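Local coordinates for protein cysteine synthase 3 (Entamoeba histolytica, PDB 6KR5) that probably catalyses the pyridoxal-5'-phosphate-dependent formation of L-cysteine from O-acetyl-L-serine and sulfide, as a cysteine synthase, at residues L26-G31 against K43-L48; V32-S37 against G325-V330; Q260-M265 against S281-L286; M265-V270 against D317-I322. All blocks are in the same frame, centred on the assembly; numbering follows the deposited sequence.

Contact 1: residues L26-G31 against K43-L48; sequences LVELHG and KILVKL
L26 turns CG anti to its backbone N (chi1 -173°), and L45 turns CG anti to its carbonyl carbon (chi1 -48°). The two leucines therefore cross at about a right angle on one face of an antiparallel strand pair. This pair forms one end of the mixed sheet of a PLP-dependent enzyme of the cysteine synthase family. Strand 26-28 is one of the two outermost strands of that sheet within the chain, and 43-48 passes the sheet on to strand 301-306.

L26 CD1 sits 3.6 Å from L45 CB, and E28 CG lies beside L45 CD2. The opposite face carries V27 and V46, which form the hydrogen-bonded pair. V27 N gives to V46 O, and V46 N returns a straighter bond to V27 O at 2.8 Å (169°). Next along the chain, L29 N gives to I44 O at 3.0 Å, with the donor nearly along the C=O axis. Water 1 extends the join by giving to L29 O and accepting from I44 N.

L29 crosses V46 at about a right angle, with L29 CD1 3.7 Å from V46 CG1. Both side chains also pack on I285 of helix 279-292. V27 CG2 meets L48 CD1 at 3.6 Å. K47 NZ makes a salt bridge with E175. L26 and V27 also pair in parallel with a strand of the second subunit, so the sheet continues across the dimer interface. V46 CG2 takes the crowded position between its own N and carbonyl carbon, and it lies 3.3 Å from V27 O.

Contact 2: residues V32-S37 against G325-V330; sequences VTDHPS and GTKQQV
G325 leads into T326, the N-cap of the C-terminal helix 327-335. T326 OG1 accepts from Q329 N at 3.2 Å, and Q329 OE1 accepts from T326 N. Together they make a capping box that closes the first turn.

K327 comes next and carries the salt bridge. Its CG is anti to the backbone N, and the chain bends at chi3 (98°). This brings NZ to D34 OD2 at 3.0 Å, from the side away from the other carboxylate oxygen. The bond uses the anti lone pair of OD2. D34 is the centre of an inverse gamma turn, and its own CG is anti to its N (chi1 178°). K327 NZ also gives to G31 O.

Q328 bends at chi2 so that its amide end lies beside H35 and P36. The amide plane is 23° from the H35 ring. That ring has P36 CD over one face, 3.4 Å above its plane and offset toward the rim. Its ND1 accepts from S37 N at 3.2 Å and is also hydrogen-bonded to S37 OG. H35 NE2 bonds to D332 further along the helix.

The contact lies at the surface. The charge pair is therefore probably partly screened by solvent, and the loop 32-37 is tied to the helix mainly through polar groups.

Contact 3: residues Q260-M265 against S281-L286; sequences QDAWKM and SGAAIL
Two helices that pack beside the mixed sheet of this PLP-dependent fold, 259-273 and 279-292, cross here almost at right angles. Their short segments run at 92° to each other, and their axes come within 7.2 Å. Small residues allow so close an approach. The CA atoms of A262 and A283 are 4.2 Å apart, and A262 CB touches A283 CB at 3.7 Å.

G282 faces the other helix without a side chain, which lets the two backbones come this close. Its CA makes a CA-H...O contact with A262 O at 3.5 Å.

M265 fills the next step of the crossing. Its CG is anti to the backbone N (chi1 -172°), and the chain then bends at chi2 and chi3. CG rests over the backbone of the facing helix, 3.3 Å from G282 O. M265 crosses L286 obliquely, with M265 SD 3.9 Å from L286 CB. I285 crosses the methionine at about a right angle and offers CG2 to M265 CG.

L286 has its CG anti to N (chi1 178°). Its CD2 branch reaches back to D261 CB at 3.5 Å.

I257 of strand 253-257, at one end of the sheet, touches A262, A283 and L286, while L334 of helix 327-335 covers D261 and M265. The arrangement is typical of a tight helix crossing through Ala and Gly, here against the sheet of a cysteine synthase-type fold.

Contact 4: residues M265-V270 against D317-I322; sequences MARAVV and DLYKTI
Residues 265-270 of helix 259-273 meet an irregular turn at 317-322, with the closest CA atoms, those of R267 and Y319, 6.9 Å apart. Within the turn, D317 O accepts from both K320 N and T321 N.

R267 makes the largest contribution. Its chain bends at chi3 (-71°), which lays the guanidinium beside the turn. NH1 gives a straight bond to L318 O at 3.0 Å (172°). The oxygen lies in the guanidinium plane, but the donor sits above the carbonyl plane. T321 CB lies 3.7 Å above one face of the guanidinium, offset toward its rim. R267 NE makes a salt bridge with E323, so NH1 and NE each have a partner.

In this PLP-dependent fold, the turn lies on the connection from strand 301-306 to the C-terminal helix 327-335.

A266 CB touches L318 CD1 at 4.1 Å. The L318 side chain also folds over its neighbour, placing CG 3.8 Å above the centre of the Y319 ring. V270 CG1 meets Y319 CE1 tip to tip at 4.0 Å. V270 packs on F123 of the second subunit, and Y319 on M118 of that subunit. Water 2 lies at the ring edge, gives to A266 O and accepts from Y319 OH at 2.5 Å.

Contacts 3 and 4 both use helix 259-273 and share M265. Their centres are 9 Å apart, and I285 CD1 touches V269 CG2 at 3.7 Å. Contact 2 closes a long chain loop that encloses both. It meets them where V32 CG1 packs on M265 CE at 3.8 Å. Contact 1 joins contact 2 through G31 O and K327 NZ, 2.9 Å apart, and contact 3 through L29 and V46 against I285. Contacts 1 and 4 do not touch, but both reach the second subunit. Measured from side chains to bound PLP, A283 is about 8 Å away, L318 about 10 Å and K47 about 12 Å.

Contact 1: residues L26-G31 against K43-L48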
loop_
_atom_site.group_PDB
_atom_site.type_symbol
_atom_site.label_atom_id
_atom_site.label_comp_id
_atom_site.label_asym_id
_atom_site.label_seq_id
_atom_site.Cartn_x
_atom_site.Cartn_y
_atom_site.Cartn_z
ATOM N N LEU B 26 -0.708 -6.992 12.663
ATOM C CA LEU B 26 -1.736 -6.767 13.673
ATOM C C LEU B 26 -1.204 -5.701 14.629
ATOM O O LEU B 26 -0.149 -5.898 15.244
ATOM C CB LEU B 26 -2.060 -8.067 14.405
ATOM C CG LEU B 26 -3.232 -8.066 15.375
ATOM C CD1 LEU B 26 -4.520 -7.656 14.693
ATOM C CD2 LEU B 26 -3.378 -9.457 15.972
ATOM N N VAL B 27 -1.911 -4.570 14.728
ATOM C CA VAL B 27 -1.402 -3.343 15.343
ATOM C C VAL B 27 -2.355 -2.861 16.432
ATOM O O VAL B 27 -3.578 -2.863 16.253
ATOM C CB VAL B 27 -1.201 -2.240 14.278
ATOM C CG1 VAL B 27 -0.610 -0.959 14.897
ATOM C CG2 VAL B 27 -0.321 -2.760 13.143
ATOM N N GLU B 28 -1.793 -2.411 17.553
ATOM C CA GLU B 28 -2.607 -1.831 18.619
ATOM C C GLU B 28 -3.143 -0.457 18.231
ATOM O O GLU B 28 -2.396 0.393 17.730
ATOM C CB GLU B 28 -1.784 -1.683 19.897
ATOM C CG GLU B 28 -1.214 -2.976 20.465
ATOM C CD GLU B 28 -0.253 -2.729 21.629
ATOM O OE1 GLU B 28 0.244 -1.592 21.779
ATOM O OE2 GLU B 28 0.005 -3.686 22.393
ATOM N N LEU B 29 -4.436 -0.231 18.514
ATOM C CA LEU B 29 -5.013 1.114 18.520
ATOM C C LEU B 29 -4.779 1.773 19.877
ATOM O O LEU B 29 -4.858 1.110 20.915
ATOM C CB LEU B 29 -6.513 1.051 18.236
ATOM C CG LEU B 29 -6.920 0.749 16.803
ATOM C CD1 LEU B 29 -8.443 0.836 16.684
ATOM C CD2 LEU B 29 -6.239 1.693 15.815
ATOM N N HIS B 30 -4.510 3.082 19.865
ATOM C CA HIS B 30 -4.287 3.825 21.108
ATOM C C HIS B 30 -5.004 5.165 21.090
ATOM O O HIS B 30 -5.618 5.563 22.084
ATOM C CB HIS B 30 -2.793 4.062 21.350
ATOM C CG HIS B 30 -2.010 2.808 21.564
ATOM N ND1 HIS B 30 -2.124 2.041 22.703
ATOM C CD2 HIS B 30 -1.091 2.190 20.783
ATOM C CE1 HIS B 30 -1.322 0.995 22.607
ATOM N NE2 HIS B 30 -0.679 1.066 21.456
ATOM N N GLY B 31 -4.904 5.879 19.971
ATOM C CA GLY B 31 -5.462 7.218 19.913
ATOM C C GLY B 31 -6.970 7.220 20.022
ATOM O O GLY B 31 -7.547 7.961 20.823
ATOM N N LYS B 43 -7.967 -4.604 24.978
ATOM C CA LYS B 43 -6.989 -4.486 23.899
ATOM C C LYS B 43 -7.729 -4.498 22.571
ATOM O O LYS B 43 -8.474 -5.439 22.291
ATOM C CB LYS B 43 -5.970 -5.625 23.945
ATOM C CG LYS B 43 -5.147 -5.690 25.233
ATOM C CD LYS B 43 -5.368 -7.013 25.958
ATOM C CE LYS B 43 -4.377 -7.208 27.093
ATOM N NZ LYS B 43 -4.545 -6.201 28.176
ATOM N N ILE B 44 -7.521 -3.465 21.757
ATOM C CA ILE B 44 -8.207 -3.333 20.476
ATOM C C ILE B 44 -7.140 -3.319 19.392
ATOM O O ILE B 44 -6.337 -2.383 19.310
ATOM C CB ILE B 44 -9.090 -2.079 20.408
ATOM C CG1 ILE B 44 -10.107 -2.091 21.555
ATOM C CG2 ILE B 44 -9.838 -2.048 19.082
ATOM C CD1 ILE B 44 -9.692 -1.320 22.771
ATOM N N LEU B 45 -7.125 -4.363 18.566
ATOM C CA LEU B 45 -6.078 -4.579 17.577
ATOM C C LEU B 45 -6.681 -4.535 16.186
ATOM O O LEU B 45 -7.777 -5.065 15.971
ATOM C CB LEU B 45 -5.391 -5.932 17.783
ATOM C CG LEU B 45 -4.960 -6.244 19.211
ATOM C CD1 LEU B 45 -4.384 -7.666 19.248
ATOM C CD2 LEU B 45 -3.950 -5.208 19.696
ATOM N N VAL B 46 -5.962 -3.929 15.241
ATOM C CA VAL B 46 -6.429 -3.822 13.861
ATOM C C VAL B 46 -5.516 -4.635 12.954
ATOM O O VAL B 46 -4.285 -4.541 13.040
ATOM C CB VAL B 46 -6.522 -2.353 13.398
ATOM C CG1 VAL B 46 -7.704 -1.676 14.073
ATOM C CG2 VAL B 46 -5.227 -1.578 13.653
ATOM N N LYS B 47 -6.123 -5.429 12.073
ATOM C CA LYS B 47 -5.383 -6.242 11.114
ATOM C C LYS B 47 -5.395 -5.517 9.776
ATOM O O LYS B 47 -6.463 -5.283 9.207
ATOM C CB LYS B 47 -5.990 -7.637 10.978
ATOM C CG LYS B 47 -5.126 -8.547 10.107
ATOM C CD LYS B 47 -5.411 -10.009 10.331
ATOM C CE LYS B 47 -4.504 -10.880 9.463
ATOM N NZ LYS B 47 -3.044 -10.835 9.796
ATOM N N LEU B 48 -4.209 -5.147 9.290
ATOM C CA LEU B 48 -4.086 -4.186 8.191
ATOM C C LEU B 48 -3.944 -4.921 6.863
ATOM O O LEU B 48 -2.832 -5.186 6.392
ATOM C CB LEU B 48 -2.914 -3.253 8.448
ATOM C CG LEU B 48 -3.005 -2.615 9.825
ATOM C CD1 LEU B 48 -1.833 -1.674 10.004
ATOM C CD2 LEU B 48 -4.284 -1.855 9.952
HETATM O O HOH W 1 -5.665 -1.251 22.315
#

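Contact 2: residues V32-S37 against G325-V330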
loop_
_atom_site.group_PDB
_atom_site.type_symbol
_atom_site.label_atom_id
_atom_site.label_comp_id
_atom_site.label_asym_id
_atom_site.label_seq_id
_atom_site.Cartn_x
_atom_site.Cartn_y
_atom_site.Cartn_z
ATOM N N VAL B 32 -7.636 6.377 19.226
ATOM C CA VAL B 32 -9.096 6.350 19.235
ATOM C C VAL B 32 -9.671 5.460 20.326
ATOM O O VAL B 32 -10.893 5.444 20.503
ATOM C CB VAL B 32 -9.672 5.920 17.869
ATOM C CG1 VAL B 32 -9.316 6.945 16.805
ATOM C CG2 VAL B 32 -9.218 4.506 17.477
ATOM N N THR B 33 -8.834 4.732 21.073
ATOM C CA THR B 33 -9.301 3.967 22.226
ATOM C C THR B 33 -9.230 4.770 23.515
ATOM O O THR B 33 -9.662 4.273 24.561
ATOM C CB THR B 33 -8.493 2.674 22.395
ATOM O OG1 THR B 33 -7.134 2.999 22.719
ATOM C CG2 THR B 33 -8.545 1.833 21.120
ATOM N N ASP B 34 -8.702 5.995 23.444
ATOM C CA ASP B 34 -8.548 6.914 24.572
ATOM C C ASP B 34 -9.900 7.576 24.827
ATOM O O ASP B 34 -10.167 8.710 24.422
ATOM C CB ASP B 34 -7.452 7.926 24.252
ATOM C CG ASP B 34 -7.244 8.964 25.342
ATOM O OD1 ASP B 34 -7.575 8.706 26.520
ATOM O OD2 ASP B 34 -6.740 10.051 24.990
ATOM N N HIS B 35 -10.777 6.836 25.506
ATOM C CA HIS B 35 -12.132 7.287 25.782
ATOM C C HIS B 35 -12.625 6.608 27.051
ATOM O O HIS B 35 -12.345 5.422 27.252
ATOM C CB HIS B 35 -13.090 6.975 24.626
ATOM C CG HIS B 35 -14.399 7.694 24.723
ATOM N ND1 HIS B 35 -15.536 7.107 25.234
ATOM C CD2 HIS B 35 -14.746 8.959 24.390
ATOM C CE1 HIS B 35 -16.530 7.977 25.199
ATOM N NE2 HIS B 35 -16.078 9.108 24.691
ATOM N N PRO B 36 -13.352 7.323 27.915
ATOM C CA PRO B 36 -13.796 6.716 29.180
ATOM C C PRO B 36 -14.628 5.459 29.015
ATOM O O PRO B 36 -14.647 4.629 29.933
ATOM C CB PRO B 36 -14.612 7.840 29.835
ATOM C CG PRO B 36 -14.026 9.095 29.280
ATOM C CD PRO B 36 -13.631 8.769 27.862
ATOM N N SER B 37 -15.311 5.285 27.880
ATOM C CA SER B 37 -16.140 4.107 27.682
ATOM C C SER B 37 -15.323 2.824 27.576
ATOM O O SER B 37 -15.881 1.738 27.753
ATOM C CB SER B 37 -16.990 4.277 26.424
ATOM O OG SER B 37 -16.155 4.305 25.281
ATOM N N GLY B 325 -13.988 19.580 15.697
ATOM C CA GLY B 325 -13.796 19.410 17.121
ATOM C C GLY B 325 -12.506 18.703 17.480
ATOM O O GLY B 325 -11.767 18.183 16.643
ATOM N N THR B 326 -12.250 18.674 18.781
ATOM C CA THR B 326 -11.102 17.978 19.330
ATOM C C THR B 326 -11.323 16.475 19.270
ATOM O O THR B 326 -12.425 15.990 18.995
ATOM C CB THR B 326 -10.881 18.377 20.787
ATOM O OG1 THR B 326 -12.017 17.939 21.542
ATOM C CG2 THR B 326 -10.733 19.880 20.917
ATOM N N LYS B 327 -10.260 15.721 19.569
ATOM C CA LYS B 327 -10.406 14.269 19.626
ATOM C C LYS B 327 -11.523 13.863 20.573
ATOM O O LYS B 327 -12.343 12.997 20.249
ATOM C CB LYS B 327 -9.101 13.599 20.055
ATOM C CG LYS B 327 -9.249 12.089 20.116
ATOM C CD LYS B 327 -7.924 11.374 20.334
ATOM C CE LYS B 327 -7.732 11.029 21.799
ATOM N NZ LYS B 327 -6.446 10.319 22.012
ATOM N N GLN B 328 -11.602 14.495 21.746
ATOM C CA GLN B 328 -12.640 14.072 22.675
ATOM C C GLN B 328 -14.028 14.405 22.144
ATOM O O GLN B 328 -14.966 13.617 22.316
ATOM C CB GLN B 328 -12.411 14.682 24.056
ATOM C CG GLN B 328 -11.441 13.855 24.897
ATOM C CD GLN B 328 -11.766 12.360 24.878
ATOM O OE1 GLN B 328 -10.924 11.531 24.520
ATOM N NE2 GLN B 328 -12.986 12.012 25.277
ATOM N N GLN B 329 -14.184 15.552 21.479
ATOM C CA GLN B 329 -15.485 15.856 20.896
ATOM C C GLN B 329 -15.862 14.823 19.848
ATOM O O GLN B 329 -17.014 14.382 19.783
ATOM C CB GLN B 329 -15.491 17.250 20.281
ATOM C CG GLN B 329 -15.399 18.356 21.332
ATOM C CD GLN B 329 -15.475 19.740 20.724
ATOM O OE1 GLN B 329 -14.468 20.286 20.253
ATOM N NE2 GLN B 329 -16.674 20.319 20.737
ATOM N N VAL B 330 -14.900 14.435 19.011
ATOM C CA VAL B 330 -15.193 13.469 17.958
ATOM C C VAL B 330 -15.515 12.109 18.557
ATOM O O VAL B 330 -16.492 11.464 18.166
ATOM C CB VAL B 330 -14.022 13.386 16.961
ATOM C CG1 VAL B 330 -14.223 12.202 16.029
ATOM C CG2 VAL B 330 -13.939 14.661 16.156
#

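Contact 3: residues Q260-M265 against S281-L286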
loop_
_atom_site.group_PDB
_atom_site.type_symbol
_atom_site.label_atom_id
_atom_site.label_comp_id
_atom_site.label_asym_id
_atom_site.label_seq_id
_atom_site.Cartn_x
_atom_site.Cartn_y
_atom_site.Cartn_z
ATOM N N GLN B 260 -22.227 7.885 7.594
ATOM C CA GLN B 260 -21.484 9.072 8.019
ATOM C C GLN B 260 -20.578 8.785 9.206
ATOM O O GLN B 260 -19.498 9.378 9.316
ATOM C CB GLN B 260 -22.435 10.217 8.372
ATOM C CG GLN B 260 -23.304 10.697 7.235
ATOM C CD GLN B 260 -22.526 11.321 6.103
ATOM O OE1 GLN B 260 -21.472 11.926 6.308
ATOM N NE2 GLN B 260 -23.045 11.175 4.886
ATOM N N ASP B 261 -20.995 7.893 10.104
ATOM C CA ASP B 261 -20.149 7.530 11.237
ATOM C C ASP B 261 -18.937 6.726 10.780
ATOM O O ASP B 261 -17.833 6.895 11.314
ATOM C CB ASP B 261 -20.951 6.738 12.272
ATOM C CG ASP B 261 -21.992 7.578 12.986
ATOM O OD1 ASP B 261 -22.027 8.811 12.764
ATOM O OD2 ASP B 261 -22.779 6.995 13.775
ATOM N N ALA B 262 -19.123 5.842 9.795
ATOM C CA ALA B 262 -17.978 5.110 9.258
ATOM C C ALA B 262 -16.928 6.066 8.702
ATOM O O ALA B 262 -15.723 5.890 8.934
ATOM C CB ALA B 262 -18.451 4.131 8.175
ATOM N N TRP B 263 -17.364 7.083 7.961
ATOM C CA TRP B 263 -16.424 8.038 7.390
ATOM C C TRP B 263 -15.741 8.849 8.479
ATOM O O TRP B 263 -14.525 9.061 8.438
ATOM C CB TRP B 263 -17.132 8.982 6.433
ATOM C CG TRP B 263 -17.723 8.342 5.245
ATOM C CD1 TRP B 263 -17.455 7.095 4.741
ATOM C CD2 TRP B 263 -18.694 8.930 4.379
ATOM N NE1 TRP B 263 -18.216 6.876 3.607
ATOM C CE2 TRP B 263 -18.981 7.987 3.368
ATOM C CE3 TRP B 263 -19.364 10.158 4.371
ATOM C CZ2 TRP B 263 -19.890 8.248 2.348
ATOM C CZ3 TRP B 263 -20.272 10.412 3.363
ATOM C CH2 TRP B 263 -20.530 9.458 2.369
ATOM N N LYS B 264 -16.525 9.344 9.446
ATOM C CA LYS B 264 -15.949 10.109 10.547
ATOM C C LYS B 264 -14.947 9.267 11.337
ATOM O O LYS B 264 -13.865 9.748 11.692
ATOM C CB LYS B 264 -17.063 10.629 11.456
ATOM C CG LYS B 264 -16.551 11.512 12.584
ATOM C CD LYS B 264 -17.641 12.440 13.121
ATOM C CE LYS B 264 -18.698 11.675 13.873
ATOM N NZ LYS B 264 -19.847 12.530 14.307
ATOM N N MET B 265 -15.285 8.000 11.606
ATOM C CA MET B 265 -14.339 7.114 12.279
ATOM C C MET B 265 -13.041 6.975 11.488
ATOM O O MET B 265 -11.947 7.024 12.066
ATOM C CB MET B 265 -14.966 5.740 12.506
ATOM C CG MET B 265 -14.103 4.843 13.374
ATOM S SD MET B 265 -14.330 5.206 15.139
ATOM C CE MET B 265 -12.774 5.991 15.535
ATOM N N SER B 281 -13.221 0.040 6.811
ATOM C CA SER B 281 -12.383 -0.035 8.002
ATOM C C SER B 281 -12.888 0.907 9.087
ATOM O O SER B 281 -12.865 0.566 10.276
ATOM C CB SER B 281 -10.945 0.312 7.632
ATOM O OG SER B 281 -10.370 -0.667 6.786
ATOM N N GLY B 282 -13.328 2.101 8.692
ATOM C CA GLY B 282 -13.964 2.997 9.643
ATOM C C GLY B 282 -15.202 2.382 10.267
ATOM O O GLY B 282 -15.428 2.505 11.476
ATOM N N ALA B 283 -16.012 1.693 9.451
ATOM C CA ALA B 283 -17.200 1.029 9.980
ATOM C C ALA B 283 -16.805 -0.062 10.956
ATOM O O ALA B 283 -17.337 -0.138 12.070
ATOM C CB ALA B 283 -18.046 0.463 8.841
ATOM N N ALA B 284 -15.853 -0.913 10.555
ATOM C CA ALA B 284 -15.404 -1.991 11.425
ATOM C C ALA B 284 -14.815 -1.450 12.720
ATOM O O ALA B 284 -15.110 -1.970 13.800
ATOM C CB ALA B 284 -14.386 -2.873 10.701
ATOM N N ILE B 285 -13.984 -0.404 12.637
ATOM C CA ILE B 285 -13.355 0.122 13.849
ATOM C C ILE B 285 -14.409 0.681 14.793
ATOM O O ILE B 285 -14.372 0.420 16.000
ATOM C CB ILE B 285 -12.281 1.169 13.503
ATOM C CG1 ILE B 285 -11.050 0.450 12.954
ATOM C CG2 ILE B 285 -11.896 1.984 14.757
ATOM C CD1 ILE B 285 -9.981 1.349 12.365
ATOM N N LEU B 286 -15.385 1.425 14.265
ATOM C CA LEU B 286 -16.411 1.974 15.153
ATOM C C LEU B 286 -17.205 0.859 15.824
ATOM O O LEU B 286 -17.466 0.918 17.032
ATOM C CB LEU B 286 -17.335 2.918 14.387
ATOM C CG LEU B 286 -18.476 3.511 15.216
ATOM C CD1 LEU B 286 -17.933 4.199 16.460
ATOM C CD2 LEU B 286 -19.268 4.486 14.378
#

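Contact 4: residues M265-V270 against D317-I322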
loop_
_atom_site.group_PDB
_atom_site.type_symbol
_atom_site.label_atom_id
_atom_site.label_comp_id
_atom_site.label_asym_id
_atom_site.label_seq_id
_atom_site.Cartn_x
_atom_site.Cartn_y
_atom_site.Cartn_z
ATOM N N MET B 265 -15.285 8.000 11.606
ATOM C CA MET B 265 -14.339 7.114 12.279
ATOM C C MET B 265 -13.041 6.975 11.488
ATOM O O MET B 265 -11.947 7.024 12.066
ATOM C CB MET B 265 -14.966 5.740 12.506
ATOM C CG MET B 265 -14.103 4.843 13.374
ATOM S SD MET B 265 -14.330 5.206 15.139
ATOM C CE MET B 265 -12.774 5.991 15.535
ATOM N N ALA B 266 -13.139 6.790 10.167
ATOM C CA ALA B 266 -11.935 6.632 9.354
ATOM C C ALA B 266 -11.050 7.865 9.441
ATOM O O ALA B 266 -9.824 7.749 9.533
ATOM C CB ALA B 266 -12.318 6.349 7.903
ATOM N N ARG B 267 -11.654 9.053 9.418
ATOM C CA ARG B 267 -10.871 10.278 9.551
ATOM C C ARG B 267 -10.200 10.360 10.911
ATOM O O ARG B 267 -9.071 10.852 11.025
ATOM C CB ARG B 267 -11.756 11.502 9.333
ATOM C CG ARG B 267 -12.162 11.696 7.884
ATOM C CD ARG B 267 -12.818 13.051 7.670
ATOM N NE ARG B 267 -14.155 13.131 8.261
ATOM C CZ ARG B 267 -15.276 12.778 7.641
ATOM N NH1 ARG B 267 -15.235 12.310 6.398
ATOM N NH2 ARG B 267 -16.438 12.911 8.261
ATOM N N ALA B 268 -10.887 9.908 11.962
ATOM C CA ALA B 268 -10.304 9.970 13.302
ATOM C C ALA B 268 -9.140 8.997 13.450
ATOM O O ALA B 268 -8.141 9.308 14.108
ATOM C CB ALA B 268 -11.377 9.686 14.350
ATOM N N VAL B 269 -9.248 7.818 12.837
ATOM C CA VAL B 269 -8.190 6.820 12.949
ATOM C C VAL B 269 -6.905 7.326 12.303
ATOM O O VAL B 269 -5.813 7.164 12.859
ATOM C CB VAL B 269 -8.667 5.496 12.329
ATOM C CG1 VAL B 269 -7.518 4.504 12.224
ATOM C CG2 VAL B 269 -9.789 4.934 13.182
ATOM N N VAL B 270 -7.001 7.950 11.126
ATOM C CA VAL B 270 -5.767 8.422 10.512
ATOM C C VAL B 270 -5.206 9.615 11.289
ATOM O O VAL B 270 -3.986 9.718 11.470
ATOM C CB VAL B 270 -5.968 8.707 9.004
ATOM C CG1 VAL B 270 -6.985 9.774 8.769
ATOM C CG2 VAL B 270 -4.631 9.061 8.325
ATOM N N ASP B 317 -15.055 12.351 -0.964
ATOM C CA ASP B 317 -14.866 13.428 -0.005
ATOM C C ASP B 317 -14.439 12.916 1.364
ATOM O O ASP B 317 -14.473 13.687 2.331
ATOM C CB ASP B 317 -16.141 14.269 0.108
ATOM C CG ASP B 317 -16.223 15.349 -0.964
ATOM O OD1 ASP B 317 -15.322 15.395 -1.830
ATOM O OD2 ASP B 317 -17.182 16.152 -0.940
ATOM N N LEU B 318 -14.018 11.646 1.456
ATOM C CA LEU B 318 -13.658 11.054 2.746
ATOM C C LEU B 318 -12.678 11.934 3.501
ATOM O O LEU B 318 -12.754 12.055 4.729
ATOM C CB LEU B 318 -13.071 9.646 2.551
ATOM C CG LEU B 318 -12.580 8.880 3.797
ATOM C CD1 LEU B 318 -13.731 8.581 4.752
ATOM C CD2 LEU B 318 -11.877 7.587 3.430
ATOM N N TYR B 319 -11.763 12.583 2.787
ATOM C CA TYR B 319 -10.776 13.445 3.419
ATOM C C TYR B 319 -10.942 14.909 3.049
ATOM O O TYR B 319 -10.050 15.717 3.333
ATOM C CB TYR B 319 -9.380 12.965 3.070
ATOM C CG TYR B 319 -9.147 11.555 3.514
ATOM C CD1 TYR B 319 -9.179 11.223 4.859
ATOM C CD2 TYR B 319 -8.934 10.547 2.590
ATOM C CE1 TYR B 319 -8.965 9.947 5.280
ATOM C CE2 TYR B 319 -8.724 9.267 2.998
ATOM C CZ TYR B 319 -8.739 8.966 4.338
ATOM O OH TYR B 319 -8.506 7.684 4.746
ATOM N N LYS B 320 -12.058 15.264 2.424
ATOM C CA LYS B 320 -12.407 16.656 2.183
ATOM C C LYS B 320 -13.186 17.223 3.365
ATOM O O LYS B 320 -12.876 18.317 3.849
ATOM C CB LYS B 320 -13.215 16.781 0.888
ATOM N N THR B 321 -14.187 16.476 3.838
ATOM C CA THR B 321 -14.899 16.831 5.060
ATOM C C THR B 321 -13.931 16.905 6.234
ATOM O O THR B 321 -13.007 16.095 6.353
ATOM C CB THR B 321 -15.988 15.799 5.352
ATOM O OG1 THR B 321 -16.687 15.488 4.140
ATOM C CG2 THR B 321 -16.971 16.320 6.390
ATOM N N ILE B 322 -14.144 17.879 7.112
ATOM C CA ILE B 322 -13.252 18.106 8.241
ATOM C C ILE B 322 -14.081 18.220 9.512
ATOM O O ILE B 322 -15.031 19.010 9.570
ATOM C CB ILE B 322 -12.391 19.368 8.030
ATOM C CG1 ILE B 322 -11.329 19.487 9.128
ATOM C CG2 ILE B 322 -13.266 20.610 7.945
ATOM C CD1 ILE B 322 -10.233 18.438 9.030
HETATM O O HOH W 2 -8.413 6.838 7.102
HETATM O O HOH W 3 -17.323 12.915 4.293
#